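Local coordinates for protein beta-glucosidase (Chaetomella raphigera, PDB 6JXG) that probably hydrolyses terminal, non-reducing beta-D-glucosyl residues with release of beta-D-glucose, as a secreted family 3 glycoside hydrolase of cellulose breakdown, at residues C374-S385 with T437-V447; S524-K535 with Q568-Y579. One frame throughout, in Å; residues are numbered along the deposited sequence.

Both contacts lie in the region matching the family 3 C-terminal domain and follow one another along the chain without nesting or crossing. After strand 351-355 the chain runs through the long loop holding 374-385 and returns on strand 431-438; contact 1 closes there, joining that loop to the strand's end and the turn running on to strand 446-447. Beyond helix 511-519, contact 2 opens at 524-535 and closes at 568-579, past helix 559-564. Their centres are about 23 Å apart, nearest atoms about 9 Å. Contact 1 has partners in N-terminal loops; contact 2 meets others there, at Ser80, Trp82 and Asp130, and strand 628-637 of the fibronectin-like region.

Contact 1: residues C374-S385 with T437-V447; sequences CDTGHLAMGWGS and TADSGEGYITV
The indole of Trp383 is wedged into segment 437-447, the backbone of Ser440 and Gly441 over one face, Ile445 and Val447 over the other. Val447 CG2 stands 3.6 Å from the centroid of the six-membered ring of Trp383, 10° off its normal, a CH-pi contact; Ile445 CG2 makes a longer one over the five-membered ring. Cut back to an alanine, Trp383 would probably leave Val447 and Ile445 facing a gap and Glu442 O without its indole donor.

That donor, Trp383 NE1, reaches Glu442 O at 3.1 Å in the ring plane, though bent to 137°. Backbone bonds Trp383 N to Ser440 O and Glu442 N to Trp383 O form a single beta bridge. Extended beyond CG, Glu442 brings OE2 to Ser385, taking OG on its syn lone pair at 2.7 Å and N on the anti side, tilted out of the carboxylate plane, at 3.0 Å. Thr437 OG1 donates to the syn lone pair of Asp375 OD2.

Strand 431-438 lies between strands 351-355 and 477-483 in the family 3 C-terminal domain; loop 374-385 follows its end and the turn to strand 446-447, while Arg166 (to Glu442 OE1) and Gly121 (to Ser440 OG) bring in N-terminal loops.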
loop_
_atom_site.group_PDB
_atom_site.type_symbol
_atom_site.label_atom_id
_atom_site.label_comp_id
_atom_site.label_asym_id
_atom_site.label_seq_id
_atom_site.Cartn_x
_atom_site.Cartn_y
_atom_site.Cartn_z
ATOM N N CYS A 374 11.983 8.231 13.735
ATOM C CA CYS A 374 12.342 9.622 13.713
ATOM C C CYS A 374 12.258 10.115 12.261
ATOM O O CYS A 374 12.318 9.292 11.297
ATOM C CB CYS A 374 13.804 9.790 14.238
ATOM S SG CYS A 374 15.114 9.170 13.161
ATOM N N ASP A 375 12.285 11.450 12.084
ATOM C CA ASP A 375 12.374 12.062 10.745
ATOM C C ASP A 375 13.636 12.920 10.713
ATOM O O ASP A 375 13.567 14.146 10.769
ATOM C CB ASP A 375 11.128 12.893 10.469
ATOM C CG ASP A 375 11.108 13.531 9.075
ATOM O OD1 ASP A 375 11.832 13.077 8.207
ATOM O OD2 ASP A 375 10.404 14.556 8.884
ATOM N N THR A 376 14.767 12.259 10.691
ATOM C CA THR A 376 16.083 12.887 10.807
ATOM C C THR A 376 16.886 12.407 9.624
ATOM O O THR A 376 16.911 11.205 9.312
ATOM C CB THR A 376 16.774 12.467 12.113
ATOM O OG1 THR A 376 15.966 12.920 13.184
ATOM C CG2 THR A 376 18.124 13.153 12.244
ATOM N N GLY A 377 17.563 13.313 8.948
ATOM C CA GLY A 377 18.115 12.989 7.666
ATOM C C GLY A 377 17.083 12.532 6.601
ATOM O O GLY A 377 15.883 12.721 6.760
ATOM N N HIS A 378 17.604 11.969 5.510
ATOM C CA HIS A 378 16.813 11.508 4.393
ATOM C C HIS A 378 15.731 10.539 4.781
ATOM O O HIS A 378 15.988 9.579 5.466
ATOM C CB HIS A 378 17.669 10.902 3.331
ATOM C CG HIS A 378 16.921 10.722 2.066
ATOM N ND1 HIS A 378 16.184 11.740 1.500
ATOM C CD2 HIS A 378 16.723 9.629 1.295
ATOM C CE1 HIS A 378 15.600 11.279 0.402
ATOM N NE2 HIS A 378 15.898 10.004 0.271
ATOM N N LEU A 379 14.504 10.855 4.381
ATOM C CA LEU A 379 13.366 10.086 4.756
ATOM C C LEU A 379 13.010 9.093 3.630
ATOM O O LEU A 379 12.664 9.553 2.519
ATOM C CB LEU A 379 12.154 10.988 5.033
ATOM C CG LEU A 379 10.859 10.259 5.364
ATOM C CD1 LEU A 379 10.975 9.591 6.735
ATOM C CD2 LEU A 379 9.690 11.179 5.410
ATOM N N ALA A 380 13.003 7.786 3.950
ATOM C CA ALA A 380 12.769 6.779 2.912
ATOM C C ALA A 380 11.812 5.690 3.294
ATOM O O ALA A 380 11.503 4.790 2.494
ATOM C CB ALA A 380 14.085 6.211 2.426
ATOM N N MET A 381 11.213 5.870 4.468
ATOM C CA MET A 381 10.329 4.883 5.090
ATOM C C MET A 381 9.626 5.665 6.258
ATOM O O MET A 381 10.321 6.428 6.970
ATOM C CB MET A 381 11.294 3.844 5.682
ATOM C CG MET A 381 10.646 2.641 6.088
ATOM S SD MET A 381 11.668 1.355 6.502
ATOM C CE MET A 381 12.680 1.086 5.060
ATOM N N GLY A 382 8.348 5.455 6.471
ATOM C CA GLY A 382 7.701 5.741 7.770
ATOM C C GLY A 382 8.045 4.804 8.932
ATOM O O GLY A 382 8.970 4.027 8.861
ATOM N N TRP A 383 7.386 4.954 10.087
ATOM C CA TRP A 383 7.829 4.175 11.251
ATOM C C TRP A 383 6.808 3.127 11.662
ATOM O O TRP A 383 5.639 3.182 11.289
ATOM C CB TRP A 383 8.138 5.049 12.467
ATOM C CG TRP A 383 7.019 5.728 13.096
ATOM C CD1 TRP A 383 6.086 5.178 13.916
ATOM C CD2 TRP A 383 6.718 7.153 13.065
ATOM N NE1 TRP A 383 5.233 6.148 14.390
ATOM C CE2 TRP A 383 5.562 7.355 13.861
ATOM C CE3 TRP A 383 7.285 8.244 12.423
ATOM C CZ2 TRP A 383 4.973 8.621 14.045
ATOM C CZ3 TRP A 383 6.715 9.539 12.650
ATOM C CH2 TRP A 383 5.561 9.692 13.434
ATOM N N GLY A 384 7.297 2.184 12.452
ATOM C CA GLY A 384 6.452 1.118 12.994
ATOM C C GLY A 384 6.879 -0.257 12.553
ATOM O O GLY A 384 8.046 -0.473 12.285
ATOM N N SER A 385 5.907 -1.181 12.473
ATOM C CA SER A 385 6.164 -2.551 12.115
ATOM C C SER A 385 6.407 -2.754 10.646
ATOM O O SER A 385 7.044 -3.724 10.259
ATOM C CB SER A 385 4.989 -3.435 12.533
ATOM O OG SER A 385 3.891 -3.069 11.715
ATOM N N THR A 437 10.308 17.259 4.118
ATOM C CA THR A 437 9.628 15.971 4.443
ATOM C C THR A 437 8.314 16.087 5.184
ATOM O O THR A 437 7.938 17.137 5.722
ATOM C CB THR A 437 10.542 15.103 5.346
ATOM O OG1 THR A 437 10.843 15.848 6.539
ATOM C CG2 THR A 437 11.823 14.768 4.645
ATOM N N ALA A 438 7.592 14.976 5.228
ATOM C CA ALA A 438 6.576 14.773 6.218
ATOM C C ALA A 438 6.502 13.277 6.544
ATOM O O ALA A 438 6.553 12.471 5.638
ATOM C CB ALA A 438 5.218 15.305 5.774
ATOM N N ASP A 439 6.396 12.929 7.831
ATOM C CA ASP A 439 6.510 11.562 8.257
ATOM C C ASP A 439 5.352 11.152 9.131
ATOM O O ASP A 439 4.585 11.970 9.614
ATOM C CB ASP A 439 7.887 11.381 8.979
ATOM C CG ASP A 439 8.371 9.968 9.078
ATOM O OD1 ASP A 439 7.777 9.044 8.444
ATOM O OD2 ASP A 439 9.423 9.794 9.822
ATOM N N SER A 440 5.224 9.844 9.328
ATOM C CA SER A 440 4.203 9.311 10.222
ATOM C C SER A 440 4.483 7.812 10.344
ATOM O O SER A 440 5.348 7.256 9.672
ATOM C CB SER A 440 2.772 9.597 9.677
ATOM O OG SER A 440 2.406 8.834 8.521
ATOM N N GLY A 441 3.680 7.167 11.150
ATOM C CA GLY A 441 3.860 5.760 11.432
ATOM C C GLY A 441 2.801 5.145 12.297
ATOM O O GLY A 441 1.741 5.733 12.576
ATOM N N GLU A 442 3.081 3.905 12.681
ATOM C CA GLU A 442 2.218 3.144 13.498
ATOM C C GLU A 442 2.080 3.746 14.913
ATOM O O GLU A 442 3.012 4.325 15.472
ATOM C CB GLU A 442 2.744 1.681 13.559
ATOM C CG GLU A 442 1.781 0.743 14.239
ATOM C CD GLU A 442 2.200 -0.728 14.146
ATOM O OE1 GLU A 442 1.528 -1.560 14.801
ATOM O OE2 GLU A 442 3.048 -1.044 13.299
ATOM N N GLY A 443 0.905 3.626 15.447
ATOM C CA GLY A 443 0.595 4.292 16.717
ATOM C C GLY A 443 1.117 3.660 18.010
ATOM O O GLY A 443 0.425 3.725 19.003
ATOM N N TYR A 444 2.345 3.139 18.019
ATOM C CA TYR A 444 3.017 2.796 19.273
ATOM C C TYR A 444 4.241 3.620 19.475
ATOM O O TYR A 444 4.911 3.434 20.456
ATOM C CB TYR A 444 3.308 1.302 19.434
ATOM C CG TYR A 444 4.321 0.754 18.487
ATOM C CD1 TYR A 444 5.638 0.680 18.841
ATOM C CD2 TYR A 444 3.931 0.204 17.246
ATOM C CE1 TYR A 444 6.629 0.177 17.959
ATOM C CE2 TYR A 444 4.891 -0.271 16.357
ATOM C CZ TYR A 444 6.240 -0.263 16.729
ATOM O OH TYR A 444 7.155 -0.758 15.839
ATOM N N ILE A 445 4.537 4.547 18.565
ATOM C CA ILE A 445 5.705 5.371 18.617
ATOM C C ILE A 445 5.249 6.833 18.433
ATOM O O ILE A 445 4.435 7.140 17.555
ATOM C CB ILE A 445 6.616 5.023 17.419
ATOM C CG1 ILE A 445 7.162 3.582 17.533
ATOM C CG2 ILE A 445 7.831 5.934 17.396
ATOM C CD1 ILE A 445 7.988 3.119 16.352
ATOM N N THR A 446 5.735 7.715 19.292
ATOM C CA THR A 446 5.501 9.181 19.182
ATOM C C THR A 446 6.752 9.863 18.639
ATOM O O THR A 446 7.835 9.688 19.161
ATOM C CB THR A 446 5.246 9.731 20.610
ATOM O OG1 THR A 446 4.045 9.152 21.090
ATOM C CG2 THR A 446 5.082 11.270 20.634
ATOM N N VAL A 447 6.599 10.627 17.576
ATOM C CA VAL A 447 7.663 11.417 17.026
ATOM C C VAL A 447 7.158 12.846 16.862
ATOM O O VAL A 447 6.068 13.090 16.332
ATOM C CB VAL A 447 8.155 10.846 15.672
ATOM C CG1 VAL A 447 9.314 11.682 15.144
ATOM C CG2 VAL A 447 8.549 9.359 15.744
#

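Contact 2: residues S524-K535 with Q568-Y579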
loop_
_atom_site.group_PDB
_atom_site.type_symbol
_atom_site.label_atom_id
_atom_site.label_comp_id
_atom_site.label_asym_id
_atom_site.label_seq_id
_atom_site.Cartn_x
_atom_site.Cartn_y
_atom_site.Cartn_z
ATOM N N SER A 524 12.249 10.557 -17.972
ATOM C CA SER A 524 11.161 11.478 -17.705
ATOM C C SER A 524 10.313 10.979 -16.509
ATOM O O SER A 524 10.034 9.774 -16.422
ATOM C CB SER A 524 10.337 11.587 -18.957
ATOM O OG SER A 524 9.274 12.431 -18.741
ATOM N N PRO A 525 9.875 11.883 -15.594
ATOM C CA PRO A 525 9.081 11.372 -14.497
ATOM C C PRO A 525 7.754 10.891 -15.048
ATOM O O PRO A 525 7.213 11.490 -16.048
ATOM C CB PRO A 525 8.905 12.571 -13.594
ATOM C CG PRO A 525 9.081 13.765 -14.495
ATOM C CD PRO A 525 10.146 13.315 -15.439
ATOM N N SER A 526 7.250 9.804 -14.472
ATOM C CA SER A 526 6.028 9.151 -15.005
ATOM C C SER A 526 4.998 8.774 -13.901
ATOM O O SER A 526 3.991 8.049 -14.171
ATOM C CB SER A 526 6.413 7.916 -15.840
ATOM O OG SER A 526 6.953 6.904 -14.989
ATOM N N GLY A 527 5.290 9.151 -12.646
ATOM C CA GLY A 527 4.446 8.847 -11.547
ATOM C C GLY A 527 3.217 9.721 -11.602
ATOM O O GLY A 527 3.251 10.731 -12.251
ATOM N N LYS A 528 2.120 9.290 -10.979
ATOM C CA LYS A 528 0.882 10.112 -10.841
ATOM C C LYS A 528 0.422 10.040 -9.374
ATOM O O LYS A 528 0.544 8.972 -8.698
ATOM C CB LYS A 528 -0.273 9.551 -11.749
ATOM C CG LYS A 528 0.049 9.456 -13.233
ATOM C CD LYS A 528 0.073 10.832 -13.884
ATOM C CE LYS A 528 -0.121 10.668 -15.387
ATOM N NZ LYS A 528 0.222 11.864 -16.174
ATOM N N LEU A 529 -0.157 11.116 -8.857
ATOM C CA LEU A 529 -0.581 11.085 -7.463
ATOM C C LEU A 529 -1.617 9.995 -7.211
ATOM O O LEU A 529 -2.565 9.835 -7.992
ATOM C CB LEU A 529 -1.180 12.396 -7.073
ATOM C CG LEU A 529 -0.296 13.616 -6.931
ATOM C CD1 LEU A 529 -1.189 14.789 -6.615
ATOM C CD2 LEU A 529 0.777 13.438 -5.835
ATOM N N PRO A 530 -1.456 9.228 -6.106
ATOM C CA PRO A 530 -2.431 8.242 -5.705
ATOM C C PRO A 530 -3.398 8.754 -4.657
ATOM O O PRO A 530 -4.177 7.995 -4.139
ATOM C CB PRO A 530 -1.554 7.131 -5.095
ATOM C CG PRO A 530 -0.459 7.885 -4.374
ATOM C CD PRO A 530 -0.192 9.080 -5.342
ATOM N N TYR A 531 -3.348 10.051 -4.394
ATOM C CA TYR A 531 -4.275 10.763 -3.515
ATOM C C TYR A 531 -4.367 12.215 -3.937
ATOM O O TYR A 531 -3.672 12.646 -4.858
ATOM C CB TYR A 531 -3.826 10.623 -2.070
ATOM C CG TYR A 531 -2.326 10.808 -1.887
ATOM C CD1 TYR A 531 -1.703 11.993 -2.227
ATOM C CD2 TYR A 531 -1.529 9.772 -1.350
ATOM C CE1 TYR A 531 -0.358 12.153 -2.072
ATOM C CE2 TYR A 531 -0.171 9.947 -1.191
ATOM C CZ TYR A 531 0.399 11.139 -1.565
ATOM O OH TYR A 531 1.754 11.284 -1.374
ATOM N N THR A 532 -5.312 12.926 -3.363
ATOM C CA THR A 532 -5.528 14.318 -3.718
ATOM C C THR A 532 -4.757 15.232 -2.837
ATOM O O THR A 532 -4.704 14.975 -1.613
ATOM C CB THR A 532 -7.030 14.673 -3.604
ATOM O OG1 THR A 532 -7.797 13.863 -4.452
ATOM C CG2 THR A 532 -7.340 16.139 -3.952
ATOM N N ILE A 533 -4.155 16.296 -3.435
ATOM C CA ILE A 533 -3.514 17.376 -2.707
ATOM C C ILE A 533 -4.463 18.592 -2.781
ATOM O O ILE A 533 -4.657 19.226 -3.839
ATOM C CB ILE A 533 -2.111 17.712 -3.243
ATOM C CG1 ILE A 533 -1.193 16.504 -3.061
ATOM C CG2 ILE A 533 -1.514 18.981 -2.595
ATOM C CD1 ILE A 533 0.227 16.739 -3.453
ATOM N N ALA A 534 -5.116 18.844 -1.642
ATOM C CA ALA A 534 -6.109 19.920 -1.507
ATOM C C ALA A 534 -5.430 21.276 -1.280
ATOM O O ALA A 534 -4.212 21.379 -0.959
ATOM C CB ALA A 534 -6.973 19.621 -0.360
ATOM N N LYS A 535 -6.229 22.316 -1.418
ATOM C CA LYS A 535 -5.785 23.670 -1.127
ATOM C C LYS A 535 -5.881 24.026 0.368
ATOM O O LYS A 535 -5.133 24.904 0.836
ATOM C CB LYS A 535 -6.597 24.695 -1.920
ATOM C CG LYS A 535 -6.528 24.506 -3.417
ATOM C CD LYS A 535 -7.067 25.729 -4.093
ATOM C CE LYS A 535 -7.413 25.436 -5.515
ATOM N NZ LYS A 535 -8.089 26.703 -5.992
ATOM N N GLN A 568 -12.342 22.305 -5.956
ATOM C CA GLN A 568 -11.161 22.215 -6.767
ATOM C C GLN A 568 -9.949 21.863 -5.864
ATOM O O GLN A 568 -9.615 22.605 -4.940
ATOM C CB GLN A 568 -10.842 23.526 -7.532
ATOM C CG GLN A 568 -11.707 23.804 -8.754
ATOM C CD GLN A 568 -12.702 24.923 -8.469
ATOM O OE1 GLN A 568 -12.306 26.031 -8.087
ATOM N NE2 GLN A 568 -14.006 24.634 -8.630
ATOM N N PRO A 569 -9.259 20.766 -6.204
ATOM C CA PRO A 569 -8.083 20.453 -5.438
ATOM C C PRO A 569 -6.987 21.296 -5.985
ATOM O O PRO A 569 -7.176 21.914 -7.062
ATOM C CB PRO A 569 -7.864 18.938 -5.758
ATOM C CG PRO A 569 -8.642 18.618 -7.004
ATOM C CD PRO A 569 -9.595 19.761 -7.227
ATOM N N ARG A 570 -5.808 21.256 -5.360
ATOM C CA ARG A 570 -4.651 21.887 -5.960
ATOM C C ARG A 570 -4.064 20.966 -7.006
ATOM O O ARG A 570 -3.873 21.372 -8.147
ATOM C CB ARG A 570 -3.654 22.275 -4.919
ATOM C CG ARG A 570 -2.326 22.728 -5.477
ATOM C CD ARG A 570 -2.516 23.932 -6.450
ATOM N NE ARG A 570 -2.993 25.091 -5.727
ATOM C CZ ARG A 570 -3.648 26.117 -6.271
ATOM N NH1 ARG A 570 -3.923 26.159 -7.561
ATOM N NH2 ARG A 570 -4.046 27.114 -5.509
ATOM N N PHE A 571 -3.777 19.720 -6.630
ATOM C CA PHE A 571 -3.369 18.693 -7.583
ATOM C C PHE A 571 -4.293 17.490 -7.332
ATOM O O PHE A 571 -4.377 17.000 -6.190
ATOM C CB PHE A 571 -1.924 18.323 -7.365
ATOM C CG PHE A 571 -0.977 19.505 -7.474
ATOM C CD1 PHE A 571 -0.845 20.161 -8.679
ATOM C CD2 PHE A 571 -0.216 19.897 -6.387
ATOM C CE1 PHE A 571 0.050 21.265 -8.807
ATOM C CE2 PHE A 571 0.676 20.958 -6.514
ATOM C CZ PHE A 571 0.784 21.644 -7.723
ATOM N N GLU A 572 -5.025 17.095 -8.379
ATOM C CA GLU A 572 -5.987 16.041 -8.284
ATOM C C GLU A 572 -5.376 14.636 -8.248
ATOM O O GLU A 572 -4.233 14.387 -8.711
ATOM C CB GLU A 572 -6.987 16.164 -9.443
ATOM C CG GLU A 572 -6.393 15.850 -10.810
ATOM C CD GLU A 572 -5.762 17.027 -11.574
ATOM O OE1 GLU A 572 -5.484 18.085 -10.974
ATOM O OE2 GLU A 572 -5.519 16.834 -12.775
ATOM N N PHE A 573 -6.162 13.704 -7.739
ATOM C CA PHE A 573 -5.861 12.278 -7.882
ATOM C C PHE A 573 -5.561 11.975 -9.348
ATOM O O PHE A 573 -6.304 12.387 -10.212
ATOM C CB PHE A 573 -7.037 11.467 -7.374
ATOM C CG PHE A 573 -6.913 9.956 -7.544
ATOM C CD1 PHE A 573 -6.303 9.142 -6.554
ATOM C CD2 PHE A 573 -7.359 9.348 -8.709
ATOM C CE1 PHE A 573 -6.175 7.765 -6.718
ATOM C CE2 PHE A 573 -7.262 7.958 -8.852
ATOM C CZ PHE A 573 -6.677 7.163 -7.853
ATOM N N GLY A 574 -4.461 11.261 -9.576
ATOM C CA GLY A 574 -4.059 10.834 -10.912
ATOM C C GLY A 574 -3.273 11.842 -11.697
ATOM O O GLY A 574 -2.870 11.594 -12.831
ATOM N N TYR A 575 -3.014 12.990 -11.075
ATOM C CA TYR A 575 -2.152 14.010 -11.705
ATOM C C TYR A 575 -0.642 13.763 -11.639
ATOM O O TYR A 575 -0.033 13.364 -10.605
ATOM C CB TYR A 575 -2.487 15.381 -11.076
ATOM C CG TYR A 575 -1.594 16.513 -11.487
ATOM C CD1 TYR A 575 -0.517 16.857 -10.712
ATOM C CD2 TYR A 575 -1.905 17.312 -12.591
ATOM C CE1 TYR A 575 0.268 17.919 -11.047
ATOM C CE2 TYR A 575 -1.115 18.404 -12.908
ATOM C CZ TYR A 575 -0.031 18.686 -12.123
ATOM O OH TYR A 575 0.810 19.719 -12.395
ATOM N N GLY A 576 0.023 14.083 -12.733
ATOM C CA GLY A 576 1.473 14.103 -12.738
ATOM C C GLY A 576 1.948 14.713 -14.043
ATOM O O GLY A 576 1.316 14.461 -15.060
ATOM N N LEU A 577 3.001 15.527 -13.987
ATOM C CA LEU A 577 3.614 16.059 -15.157
ATOM C C LEU A 577 4.684 15.116 -15.721
ATOM O O LEU A 577 5.044 14.125 -15.093
ATOM C CB LEU A 577 4.250 17.439 -14.881
ATOM C CG LEU A 577 3.266 18.489 -14.463
ATOM C CD1 LEU A 577 4.101 19.762 -14.247
ATOM C CD2 LEU A 577 2.114 18.854 -15.413
ATOM N N SER A 578 5.165 15.439 -16.917
ATOM C CA SER A 578 6.230 14.733 -17.573
ATOM C C SER A 578 7.172 15.791 -18.165
ATOM O O SER A 578 6.878 16.961 -18.076
ATOM C CB SER A 578 5.587 13.889 -18.642
ATOM O OG SER A 578 6.508 13.307 -19.503
ATOM N N TYR A 579 8.303 15.386 -18.726
ATOM C CA TYR A 579 9.180 16.315 -19.448
ATOM C C TYR A 579 8.701 16.342 -20.890
ATOM O O TYR A 579 9.264 17.093 -21.662
ATOM C CB TYR A 579 10.626 15.831 -19.421
ATOM C CG TYR A 579 11.291 15.925 -18.061
ATOM C CD1 TYR A 579 10.827 16.814 -17.075
ATOM C CD2 TYR A 579 12.327 15.101 -17.743
ATOM C CE1 TYR A 579 11.455 16.909 -15.828
ATOM C CE2 TYR A 579 12.948 15.196 -16.509
ATOM C CZ TYR A 579 12.519 16.094 -15.551
ATOM O OH TYR A 579 13.199 16.126 -14.352
HETATM O O HOH W 1 6.669 10.790 -18.494
HETATM O O HOH W 2 5.185 12.769 -12.820
HETATM O O HOH W 3 -1.750 14.081 -15.022
HETATM O O HOH W 4 3.319 11.984 -16.127
HETATM O O HOH W 5 -8.747 15.046 -6.667
HETATM O O HOH W 6 -8.872 21.819 -2.418
#
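A classic beta bulge sets Arg570 and Phe571 together against Ile533. Ile533 O receives both Arg570 N, at 2.8 Å, and Phe571 N, both in its carbonyl plane, while Ile533 N returns a bond to Phe571 O at 2.9 Å, nearly along the C=O axis. The side chains of Ile533 and Phe571 lie side by side, and Leu529 CD1 packs on Phe571 CB. Beside the bulge, Lys535 passes its CD and CE over one face of the Arg570 guanidinium; Arg570 turns its charge to Glu490 in a salt bridge. Thr532 CG2 presses on Pro569 CB at a tight 3.4 Å, and Thr532 OG1 bonds to Asp558 OD2 and to a water that donates to it and accepts from Phe573 N.

Two irregular loops on either side of helix 559-564 thus pair within the family 3 C-terminal domain, Thr532 and Pro569 resting on that helix, Phe571 and Pro525 on strand 335-339. From Glu572 to Tyr575 the chain makes a type II turn, with Gly574 at positive phi, and Leu529 lies against it: Leu529 N bonds to Tyr575 O, and Gly574 N to Leu529 O, each at 2.9 Å. The ring of Phe573 has Leu529 O over one face and Pro530 O at its edge. Pro530 O and Tyr531 O are buried here without a polar partner.

Lys528 bends at chi2 (-73°), which brings CD to 3.2 Å from Gly574 O and lets NZ donate to Gly576 O at 3.0 Å. NZ also forms a salt bridge with Glu630 of strand 628-637. Farther along, a water links Pro525 O to Ser578 OG, and Pro525 CD sits over the centre of the Tyr579 ring, 3.5 Å from its centroid, a CH-pi contact.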